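Local coordinates for protein Exo-1,5-alpha-L-arabinofuranobiosidase (Gibberella zeae, PDB 2YDT) that probably releases arabinobiose units from the ends of 1,5-alpha-L-arabinan and binds an iminosugar inhibitor together with an arabinofuranose unit in its pocket, at residues A[77-82]-A[122-127]; A[97-102]-A[190-195]; A[260-265]-A[307-312]. All blocks are in the same frame, centred on the assembly; numbering follows the deposited sequence. Where two conformers were deposited one is given.

Contact 1: A[77-82]-A[122-127]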
loop_
_atom_site.group_PDB
_atom_site.type_symbol
_atom_site.label_atom_id
_atom_site.label_comp_id
_atom_site.label_asym_id
_atom_site.label_seq_id
_atom_site.Cartn_x
_atom_site.Cartn_y
_atom_site.Cartn_z
ATOM N N ASP A 77 -15.679 -11.843 -2.046
ATOM C CA ASP A 77 -15.089 -13.090 -2.522
ATOM C C ASP A 77 -16.238 -13.957 -3.120
ATOM O O ASP A 77 -17.076 -14.445 -2.365
ATOM C CB ASP A 77 -14.456 -13.816 -1.359
ATOM C CG ASP A 77 -14.004 -15.228 -1.688
ATOM O OD1 ASP A 77 -13.865 -15.574 -2.883
ATOM O OD2 ASP A 77 -13.762 -15.943 -0.710
ATOM N N THR A 78 -16.237 -14.082 -4.440
ATOM C CA THR A 78 -17.239 -14.897 -5.160
ATOM C C THR A 78 -16.691 -16.267 -5.502
ATOM O O THR A 78 -17.425 -17.115 -6.027
ATOM C CB THR A 78 -17.671 -14.217 -6.429
ATOM O OG1 THR A 78 -16.580 -14.141 -7.338
ATOM C CG2 THR A 78 -18.238 -12.792 -6.163
ATOM N N GLN A 79 -15.423 -16.542 -5.179
ATOM C CA GLN A 79 -14.759 -17.751 -5.612
ATOM C C GLN A 79 -14.547 -18.809 -4.544
ATOM O O GLN A 79 -14.663 -20.006 -4.833
ATOM C CB GLN A 79 -13.401 -17.366 -6.214
ATOM C CG GLN A 79 -13.507 -16.450 -7.427
ATOM C CD GLN A 79 -14.340 -17.073 -8.528
ATOM O OE1 GLN A 79 -13.989 -18.126 -9.083
ATOM N NE2 GLN A 79 -15.498 -16.477 -8.771
ATOM N N ASN A 80 -14.165 -18.399 -3.336
ATOM C CA ASN A 80 -13.605 -19.329 -2.346
ATOM C C ASN A 80 -14.467 -19.618 -1.134
ATOM O O ASN A 80 -14.145 -20.495 -0.351
ATOM C CB ASN A 80 -12.216 -18.806 -1.836
ATOM C CG ASN A 80 -11.317 -18.339 -2.958
ATOM O OD1 ASN A 80 -11.091 -19.075 -3.938
ATOM N ND2 ASN A 80 -10.735 -17.131 -2.815
ATOM N N ASN A 81 -15.577 -18.899 -0.994
ATOM C CA ASN A 81 -16.390 -18.906 0.206
ATOM C C ASN A 81 -15.547 -18.659 1.468
ATOM O O ASN A 81 -15.744 -19.281 2.513
ATOM C CB ASN A 81 -17.218 -20.206 0.341
ATOM C CG ASN A 81 -18.444 -20.025 1.228
ATOM O OD1 ASN A 81 -18.855 -18.916 1.591
ATOM N ND2 ASN A 81 -19.069 -21.147 1.561
ATOM N N TRP A 82 -14.602 -17.736 1.351
ATOM C CA TRP A 82 -13.727 -17.377 2.449
ATOM C C TRP A 82 -13.942 -15.926 2.923
ATOM O O TRP A 82 -13.954 -15.657 4.131
ATOM C CB TRP A 82 -12.246 -17.506 1.997
ATOM C CG TRP A 82 -11.699 -18.886 1.859
ATOM C CD1 TRP A 82 -12.256 -20.054 2.293
ATOM C CD2 TRP A 82 -10.422 -19.210 1.351
ATOM N NE1 TRP A 82 -11.407 -21.110 2.037
ATOM C CE2 TRP A 82 -10.265 -20.623 1.456
ATOM C CE3 TRP A 82 -9.388 -18.462 0.775
ATOM C CZ2 TRP A 82 -9.105 -21.267 1.023
ATOM C CZ3 TRP A 82 -8.245 -19.110 0.369
ATOM C CH2 TRP A 82 -8.105 -20.490 0.489
ATOM N N GLU A 122 -5.802 -12.055 -4.920
ATOM C CA GLU A 122 -6.804 -12.022 -5.990
ATOM C C GLU A 122 -6.759 -10.698 -6.687
ATOM O O GLU A 122 -6.327 -9.698 -6.110
ATOM C CB GLU A 122 -8.228 -12.131 -5.397
ATOM C CG GLU A 122 -8.470 -13.293 -4.424
ATOM C CD GLU A 122 -8.602 -14.606 -5.142
ATOM O OE1 GLU A 122 -7.720 -14.897 -5.970
ATOM O OE2 GLU A 122 -9.570 -15.360 -4.868
ATOM N N VAL A 123 -7.210 -10.664 -7.937
ATOM C CA VAL A 123 -7.564 -9.405 -8.608
ATOM C C VAL A 123 -9.043 -9.419 -8.979
ATOM O O VAL A 123 -9.496 -10.360 -9.624
ATOM C CB VAL A 123 -6.694 -9.099 -9.864
ATOM C CG1 VAL A 123 -7.149 -7.852 -10.625
ATOM C CG2 VAL A 123 -5.241 -8.971 -9.451
ATOM N N TYR A 124 -9.746 -8.359 -8.590
ATOM C CA TYR A 124 -11.136 -8.055 -8.979
ATOM C C TYR A 124 -11.109 -6.760 -9.792
ATOM O O TYR A 124 -10.213 -5.908 -9.637
ATOM C CB TYR A 124 -12.044 -7.879 -7.723
ATOM C CG TYR A 124 -12.474 -9.195 -7.135
ATOM C CD1 TYR A 124 -11.584 -9.978 -6.422
ATOM C CD2 TYR A 124 -13.759 -9.705 -7.358
ATOM C CE1 TYR A 124 -11.969 -11.247 -5.925
ATOM C CE2 TYR A 124 -14.141 -10.915 -6.881
ATOM C CZ TYR A 124 -13.275 -11.703 -6.170
ATOM O OH TYR A 124 -13.682 -12.956 -5.723
ATOM N N ALA A 125 -12.095 -6.591 -10.668
ATOM C CA ALA A 125 -12.149 -5.431 -11.553
ATOM C C ALA A 125 -13.531 -4.841 -11.620
ATOM O O ALA A 125 -14.513 -5.563 -11.491
ATOM C CB ALA A 125 -11.708 -5.803 -12.968
ATOM N N SER A 126 -13.586 -3.516 -11.747
ATOM C CA SER A 126 -14.832 -2.769 -11.955
ATOM C C SER A 126 -14.760 -2.050 -13.295
ATOM O O SER A 126 -13.823 -1.286 -13.553
ATOM C CB SER A 126 -15.103 -1.746 -10.830
ATOM O OG SER A 126 -16.253 -0.956 -11.189
ATOM N N ARG A 127 -15.783 -2.284 -14.126
ATOM C CA ARG A 127 -15.890 -1.668 -15.452
ATOM C C ARG A 127 -16.805 -0.437 -15.421
ATOM O O ARG A 127 -17.070 0.164 -16.470
ATOM C CB ARG A 127 -16.449 -2.689 -16.454
ATOM C CG ARG A 127 -15.567 -3.905 -16.671
ATOM C CD ARG A 127 -16.239 -4.916 -17.579
ATOM N NE ARG A 127 -15.425 -6.076 -17.955
ATOM C CZ ARG A 127 -14.546 -6.096 -18.957
ATOM N NH1 ARG A 127 -14.344 -5.033 -19.704
ATOM N NH2 ARG A 127 -13.900 -7.201 -19.240
HETATM O O HOH W 1 -11.919 -14.217 -4.211
#

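Contact 2: A[97-102]-A[190-195]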
loop_
_atom_site.group_PDB
_atom_site.type_symbol
_atom_site.label_atom_id
_atom_site.label_comp_id
_atom_site.label_asym_id
_atom_site.label_seq_id
_atom_site.Cartn_x
_atom_site.Cartn_y
_atom_site.Cartn_z
ATOM N N PHE A 97 -5.302 -3.876 -20.690
ATOM C CA PHE A 97 -4.679 -5.174 -20.599
ATOM C C PHE A 97 -5.706 -6.191 -21.067
ATOM O O PHE A 97 -6.683 -6.452 -20.385
ATOM C CB PHE A 97 -4.150 -5.442 -19.162
ATOM C CG PHE A 97 -2.976 -4.565 -18.799
ATOM C CD1 PHE A 97 -1.693 -4.864 -19.256
ATOM C CD2 PHE A 97 -3.156 -3.417 -18.055
ATOM C CE1 PHE A 97 -0.613 -4.049 -18.969
ATOM C CE2 PHE A 97 -2.062 -2.593 -17.744
ATOM C CZ PHE A 97 -0.796 -2.913 -18.212
ATOM N N GLY A 98 -5.520 -6.708 -22.289
ATOM C CA GLY A 98 -6.510 -7.627 -22.827
ATOM C C GLY A 98 -7.881 -7.003 -22.879
ATOM O O GLY A 98 -8.049 -5.850 -23.357
ATOM N N LYS A 99 -8.878 -7.713 -22.385
ATOM C CA LYS A 99 -10.267 -7.248 -22.430
ATOM C C LYS A 99 -10.670 -6.271 -21.319
ATOM O O LYS A 99 -11.851 -5.952 -21.179
ATOM C CB LYS A 99 -11.206 -8.449 -22.435
ATOM C CG LYS A 99 -11.243 -9.238 -21.141
ATOM C CD LYS A 99 -12.126 -10.444 -21.277
ATOM C CE LYS A 99 -12.254 -11.186 -19.948
ATOM N NZ LYS A 99 -12.848 -12.589 -20.193
ATOM N N TYR A 100 -9.698 -5.797 -20.551
ATOM C CA TYR A 100 -9.912 -4.758 -19.521
ATOM C C TYR A 100 -9.330 -3.437 -20.003
ATOM O O TYR A 100 -8.115 -3.292 -20.105
ATOM C CB TYR A 100 -9.260 -5.230 -18.195
ATOM C CG TYR A 100 -9.824 -6.560 -17.747
ATOM C CD1 TYR A 100 -11.009 -6.623 -17.038
ATOM C CD2 TYR A 100 -9.209 -7.746 -18.067
ATOM C CE1 TYR A 100 -11.570 -7.827 -16.674
ATOM C CE2 TYR A 100 -9.739 -8.961 -17.697
ATOM C CZ TYR A 100 -10.941 -8.994 -16.979
ATOM O OH TYR A 100 -11.526 -10.191 -16.600
ATOM N N PRO A 101 -10.195 -2.464 -20.341
ATOM C CA PRO A 101 -9.687 -1.236 -20.958
ATOM C C PRO A 101 -9.118 -0.235 -19.982
ATOM O O PRO A 101 -9.285 -0.351 -18.778
ATOM C CB PRO A 101 -10.940 -0.621 -21.595
ATOM C CG PRO A 101 -12.030 -1.109 -20.808
ATOM C CD PRO A 101 -11.661 -2.526 -20.410
ATOM N N LYS A 102 -8.458 0.767 -20.536
ATOM C CA LYS A 102 -8.077 1.961 -19.792
ATOM C C LYS A 102 -9.266 2.449 -18.974
ATOM O O LYS A 102 -10.394 2.506 -19.477
ATOM C CB LYS A 102 -7.622 3.067 -20.762
ATOM C CG LYS A 102 -7.121 4.303 -20.084
ATOM C CD LYS A 102 -6.623 5.342 -21.098
ATOM C CE LYS A 102 -5.979 6.477 -20.372
ATOM N NZ LYS A 102 -5.644 7.607 -21.282
ATOM N N ASP A 190 -2.521 -9.805 -19.769
ATOM C CA ASP A 190 -3.980 -9.948 -19.996
ATOM C C ASP A 190 -4.823 -9.956 -18.728
ATOM O O ASP A 190 -6.045 -10.135 -18.793
ATOM C CB ASP A 190 -4.270 -11.175 -20.870
ATOM C CG ASP A 190 -4.049 -12.490 -20.159
ATOM O OD1 ASP A 190 -3.432 -12.512 -19.052
ATOM O OD2 ASP A 190 -4.474 -13.547 -20.660
ATOM N N LEU A 191 -4.175 -9.737 -17.581
ATOM C CA LEU A 191 -4.798 -9.845 -16.264
ATOM C C LEU A 191 -5.273 -11.237 -15.840
ATOM O O LEU A 191 -5.817 -11.385 -14.738
ATOM C CB LEU A 191 -5.950 -8.854 -16.099
ATOM C CG LEU A 191 -5.439 -7.511 -15.657
ATOM C CD1 LEU A 191 -6.533 -6.452 -15.773
ATOM C CD2 LEU A 191 -5.015 -7.752 -14.158
ATOM N N LYS A 192 -5.061 -12.234 -16.691
ATOM C CA LYS A 192 -5.466 -13.628 -16.416
ATOM C C LYS A 192 -4.289 -14.573 -16.142
ATOM O O LYS A 192 -4.338 -15.378 -15.200
ATOM C CB LYS A 192 -6.291 -14.169 -17.596
ATOM C CG LYS A 192 -7.603 -13.372 -17.883
ATOM C CD LYS A 192 -8.652 -13.772 -16.871
ATOM C CE LYS A 192 -10.024 -13.116 -17.083
ATOM N NZ LYS A 192 -10.927 -13.640 -16.026
ATOM N N LYS A 193 -3.260 -14.480 -16.968
ATOM C CA LYS A 193 -2.072 -15.345 -16.917
ATOM C C LYS A 193 -0.978 -14.528 -16.218
ATOM O O LYS A 193 -0.672 -13.417 -16.642
ATOM C CB LYS A 193 -1.674 -15.654 -18.372
ATOM C CG LYS A 193 -0.367 -16.400 -18.657
ATOM C CD LYS A 193 -0.137 -16.519 -20.211
ATOM C CE LYS A 193 1.037 -17.462 -20.521
ATOM N NZ LYS A 193 1.362 -17.506 -21.992
ATOM N N TRP A 194 -0.386 -15.090 -15.171
ATOM C CA TRP A 194 0.694 -14.393 -14.421
ATOM C C TRP A 194 2.043 -15.087 -14.662
ATOM O O TRP A 194 2.118 -16.324 -14.775
ATOM C CB TRP A 194 0.362 -14.350 -12.935
ATOM C CG TRP A 194 -0.814 -13.509 -12.682
ATOM C CD1 TRP A 194 -2.132 -13.926 -12.666
ATOM C CD2 TRP A 194 -0.841 -12.108 -12.443
ATOM N NE1 TRP A 194 -2.943 -12.869 -12.483
ATOM C CE2 TRP A 194 -2.199 -11.735 -12.317
ATOM C CE3 TRP A 194 0.149 -11.118 -12.313
ATOM C CZ2 TRP A 194 -2.595 -10.419 -12.082
ATOM C CZ3 TRP A 194 -0.239 -9.801 -12.071
ATOM C CH2 TRP A 194 -1.607 -9.461 -11.963
ATOM N N SER A 195 3.091 -14.299 -14.766
ATOM C CA SER A 195 4.473 -14.801 -14.922
ATOM C C SER A 195 4.969 -15.629 -13.727
ATOM O O SER A 195 4.411 -15.614 -12.617
ATOM C CB SER A 195 5.445 -13.623 -15.107
ATOM O OG SER A 195 5.736 -12.971 -13.861
HETATM O O HOH W 2 -7.804 -10.022 -20.964
#

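Contact 3: A[260-265]-A[307-312]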
loop_
_atom_site.group_PDB
_atom_site.type_symbol
_atom_site.label_atom_id
_atom_site.label_comp_id
_atom_site.label_asym_id
_atom_site.label_seq_id
_atom_site.Cartn_x
_atom_site.Cartn_y
_atom_site.Cartn_z
ATOM N N ALA A 260 21.513 -1.365 -5.043
ATOM C CA ALA A 260 21.923 -1.042 -3.676
ATOM C C ALA A 260 20.716 -0.584 -2.865
ATOM O O ALA A 260 19.772 0.021 -3.395
ATOM C CB ALA A 260 22.971 0.067 -3.697
ATOM N N HIS A 261 20.733 -0.880 -1.573
ATOM C CA HIS A 261 19.672 -0.412 -0.702
ATOM C C HIS A 261 20.093 0.844 0.068
ATOM O O HIS A 261 21.294 1.151 0.195
ATOM C CB HIS A 261 19.149 -1.526 0.235
ATOM C CG HIS A 261 20.117 -2.034 1.270
ATOM N ND1 HIS A 261 19.908 -3.232 1.925
ATOM C CD2 HIS A 261 21.299 -1.547 1.747
ATOM C CE1 HIS A 261 20.903 -3.444 2.773
ATOM N NE2 HIS A 261 21.773 -2.457 2.659
ATOM N N HIS A 262 19.093 1.569 0.544
ATOM C CA HIS A 262 19.291 2.831 1.259
ATOM C C HIS A 262 18.294 2.961 2.388
ATOM O O HIS A 262 17.110 2.879 2.143
ATOM C CB HIS A 262 19.123 4.015 0.346
ATOM C CG HIS A 262 19.997 3.978 -0.862
ATOM N ND1 HIS A 262 21.324 4.368 -0.820
ATOM C CD2 HIS A 262 19.755 3.580 -2.137
ATOM C CE1 HIS A 262 21.851 4.225 -2.022
ATOM N NE2 HIS A 262 20.931 3.740 -2.835
ATOM N N GLN A 263 18.769 3.237 3.602
ATOM C CA GLN A 263 17.879 3.605 4.688
ATOM C C GLN A 263 17.425 5.037 4.549
ATOM O O GLN A 263 18.226 5.902 4.162
ATOM C CB GLN A 263 18.627 3.497 6.048
ATOM C CG GLN A 263 17.713 3.683 7.227
ATOM C CD GLN A 263 18.458 3.543 8.549
ATOM O OE1 GLN A 263 19.696 3.288 8.552
ATOM N NE2 GLN A 263 17.731 3.634 9.658
ATOM N N ILE A 264 16.166 5.324 4.878
ATOM C CA ILE A 264 15.698 6.699 4.965
ATOM C C ILE A 264 16.066 7.248 6.326
ATOM O O ILE A 264 15.643 6.730 7.342
ATOM C CB ILE A 264 14.169 6.876 4.793
ATOM C CG1 ILE A 264 13.761 6.460 3.406
ATOM C CG2 ILE A 264 13.778 8.378 5.031
ATOM C CD1 ILE A 264 12.243 6.695 3.067
ATOM N N VAL A 265 16.881 8.308 6.336
ATOM C CA VAL A 265 17.229 9.035 7.574
ATOM C C VAL A 265 17.082 10.508 7.228
ATOM O O VAL A 265 17.698 10.967 6.268
ATOM C CB VAL A 265 18.673 8.728 8.035
ATOM C CG1 VAL A 265 19.015 9.480 9.356
ATOM C CG2 VAL A 265 18.916 7.228 8.266
ATOM N N GLY A 307 15.937 10.809 -4.815
ATOM C CA GLY A 307 16.293 9.728 -3.934
ATOM C C GLY A 307 17.689 9.756 -3.354
ATOM O O GLY A 307 18.134 8.790 -2.736
ATOM N N ASP A 308 18.379 10.886 -3.532
ATOM C CA ASP A 308 19.685 11.093 -2.886
ATOM C C ASP A 308 19.550 10.843 -1.396
ATOM O O ASP A 308 18.709 11.448 -0.722
ATOM C CB ASP A 308 20.177 12.508 -3.229
ATOM C CG ASP A 308 21.492 12.873 -2.594
ATOM O OD1 ASP A 308 21.856 12.403 -1.511
ATOM O OD2 ASP A 308 22.164 13.746 -3.202
ATOM N N ALA A 309 20.347 9.917 -0.870
ATOM C CA ALA A 309 20.222 9.525 0.539
ATOM C C ALA A 309 20.511 10.628 1.556
ATOM O O ALA A 309 20.146 10.492 2.728
ATOM C CB ALA A 309 21.048 8.259 0.843
ATOM N N SER A 310 21.177 11.703 1.116
ATOM C CA SER A 310 21.456 12.851 1.992
ATOM C C SER A 310 20.374 13.920 2.014
ATOM O O SER A 310 20.506 14.886 2.767
ATOM C CB SER A 310 22.789 13.535 1.583
ATOM O OG SER A 310 22.673 14.152 0.316
ATOM N N ALA A 311 19.302 13.761 1.237
ATOM C CA ALA A 311 18.376 14.833 0.996
ATOM C C ALA A 311 16.945 14.591 1.546
ATOM O O ALA A 311 16.022 15.271 1.141
ATOM C CB ALA A 311 18.348 15.155 -0.524
ATOM N N TRP A 312 16.771 13.673 2.482
ATOM C CA TRP A 312 15.421 13.443 3.070
ATOM C C TRP A 312 15.142 14.493 4.136
ATOM O O TRP A 312 16.003 14.745 5.000
ATOM C CB TRP A 312 15.272 12.050 3.655
ATOM C CG TRP A 312 15.267 10.990 2.601
ATOM C CD1 TRP A 312 16.356 10.279 2.127
ATOM C CD2 TRP A 312 14.135 10.522 1.858
ATOM N NE1 TRP A 312 15.956 9.388 1.139
ATOM C CE2 TRP A 312 14.606 9.532 0.941
ATOM C CE3 TRP A 312 12.772 10.846 1.849
ATOM C CZ2 TRP A 312 13.740 8.843 0.056
ATOM C CZ3 TRP A 312 11.923 10.158 0.955
ATOM C CH2 TRP A 312 12.412 9.172 0.088
HETATM O O HOH W 3 18.608 8.557 3.988
HETATM O O HOH W 4 18.865 12.454 4.243
#

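Contact 1: A[77-82]-A[122-127]
An Asx motif headed by Asp-77 shapes the loop 77-82 so that the backbone N of Thr-78 is offered to the hydroxyl of Tyr-124, and this N-H...OH bond is 3.1 Å long and nearly straight (163°). In Asp-77, chi1 (171°) sets CG anti to the backbone N, and both carboxylate oxygens bond amides of the loop itself. OD1 takes the amides of Gln-79 and Asn-80 from the same face of the carboxylate, each at 2.9 Å, while OD2 is met by the N of Trp-82 nearly along its C-O axis and also receives Gly-83 N. Thr-78 OG1 lies at the edge of the Tyr-124 ring, near its plane, and accepts from Gln-79 NE2. Loop 77-82 leads from the outer strand of one four-stranded propeller blade into the next, and here it leans on strand 119-126, the third strand of that following blade. A second link runs tip to tip: Asn-80 ND2 reaches Glu-122 OE2 at 3.0 Å, entering on the anti side but well out of the carboxylate plane, with amide and carboxylate planes 20° apart. Glu-122 bends at chi2 to bring CD round toward the loop; its OE1 is held by His-138, and Asn-80 ND2 is also bonded to Ser-111 OG. Between the two links sits one water, in the plane of the Tyr-124 ring at its edge. It accepts from Tyr-124 OH at 2.6 Å and donates to both Asp-77 OD1 and Glu-122 OE2. Asp-77 OD1 and Glu-122 OE2 are 4.7 Å apart, so the water probably eases the repulsion of like charges. Phe-135 of strand 134-142 meets the tyrosine ring edge-to-face.

Contact 2: A[97-102]-A[190-195]
Tyr-100 and Lys-192 meet at about a right angle, with the lysine CE lying 3.3 Å from Tyr-100 OH at the edge of the phenol ring, near its plane. The methylene thus touches the oxygen, while the polar ends are bonded to other partners: Tyr-100 OH to Glu-134 OE1, and Lys-192 NZ to the carbonyl of Val-136. A bend at chi2 (-78°) swings CD of Lys-192 round at the start of this path. Further down the tyrosine, Leu-191 CD1 packs 3.8 Å from CD2 and equally close to CB and CG, and it also approaches Phe-97 CB; the leucine was modelled in two conformers, and these contacts hold for one of them. Lys-99 CG lies over a face of the same ring, offset toward the rim, and its CE passes 4.1 Å from CE of Lys-192. Lys-99 NZ and Lys-192 NZ, 4.7 Å apart, probably repel each other mildly. What joins here is two neighbouring blades of the beta-propeller: 97-102 links the first and second strands of one blade, and 190-195 the third and fourth strands of the next. Each loop is set by its own turn. Phe-97 to Tyr-100 form a type II' beta turn with Gly-98 in its positive-phi corner, and Gly-98 and Asp-190 form the nearest CA pair of the two segments, 4.5 Å apart. A water accepts from Lys-99 N and donates to Asp-190 O, tying turn to loop. Asp-190 OD1 in turn makes an Asx motif, taking Lys-193 N on its syn lone pair in an almost straight bond (176°) and Lys-192 N from well above the carboxylate plane. Beyond them, Ser-137 OG is bonded to both Leu-191 O and Trp-194 NE1.

Contact 3: A[260-265]-A[307-312]
The indole of Trp-312 carries Ile-264 over one face: CD1 stands 3.9 Å from the centroid of the six-membered ring, only 12° off the normal, a CH-pi contact. CG2 lies over the same face 3.8 Å from CD2, offset toward the rim, and CG1, which carries CD1, lies 4.0 Å from Trp-312 CE2. The aliphatic chain crosses the indole at about a right angle. At the edge, in the ring plane, lie Ala-309 O and a water, while NE1 is bonded to Tyr-247 OH. The other flat group, the imidazole of His-262, meets Ala-309 CB at 4.2 Å and packs on the Tyr-247 ring. No direct hydrogen bond joins the backbones; two waters stand between them. One accepts from Val-265 N and lies 2.7 Å from Gln-263 O, the other accepts from Trp-312 N and lies 2.8 Å from Val-265 O, and Ala-309 O is within bonding distance of both. The loop is a type I turn from Asp-308 to Ala-311, with Asp-308 OD1 closing an Asx turn on Ser-310 N at 2.8 Å. Set between the third and fourth strands of one propeller blade and packed against the end of the previous blade's outermost strand and the residues after it, the loop ending in Trp-312 takes the place of a sialidase-type Asp-box, at most a degenerate one, Asp-308 being one residue off the aspartate position.

Contacts 1 and 2 work as neighbours, their segments alternating along the chain and their centres 15 Å apart. Arg-127, at the end of segment 122-127, probably donates a hydrogen bond from NH1 to Lys-99 O at 3.0 Å, and Val-123 CG2 packs against Trp-194 CZ2 at 4.0 Å, so three successive blades are tied at one side of the propeller. Contact 3 repeats the principle of blade joined to blade far away: its centre lies 38 Å from that of contact 1 and 35 Å from that of contact 2. Contacts 1 and 2 are remote from the arabinose and iminosugar pocket; in contact 3, the Ile-264 side chain is about 10 Å from that of Glu-299, a manganese ligand.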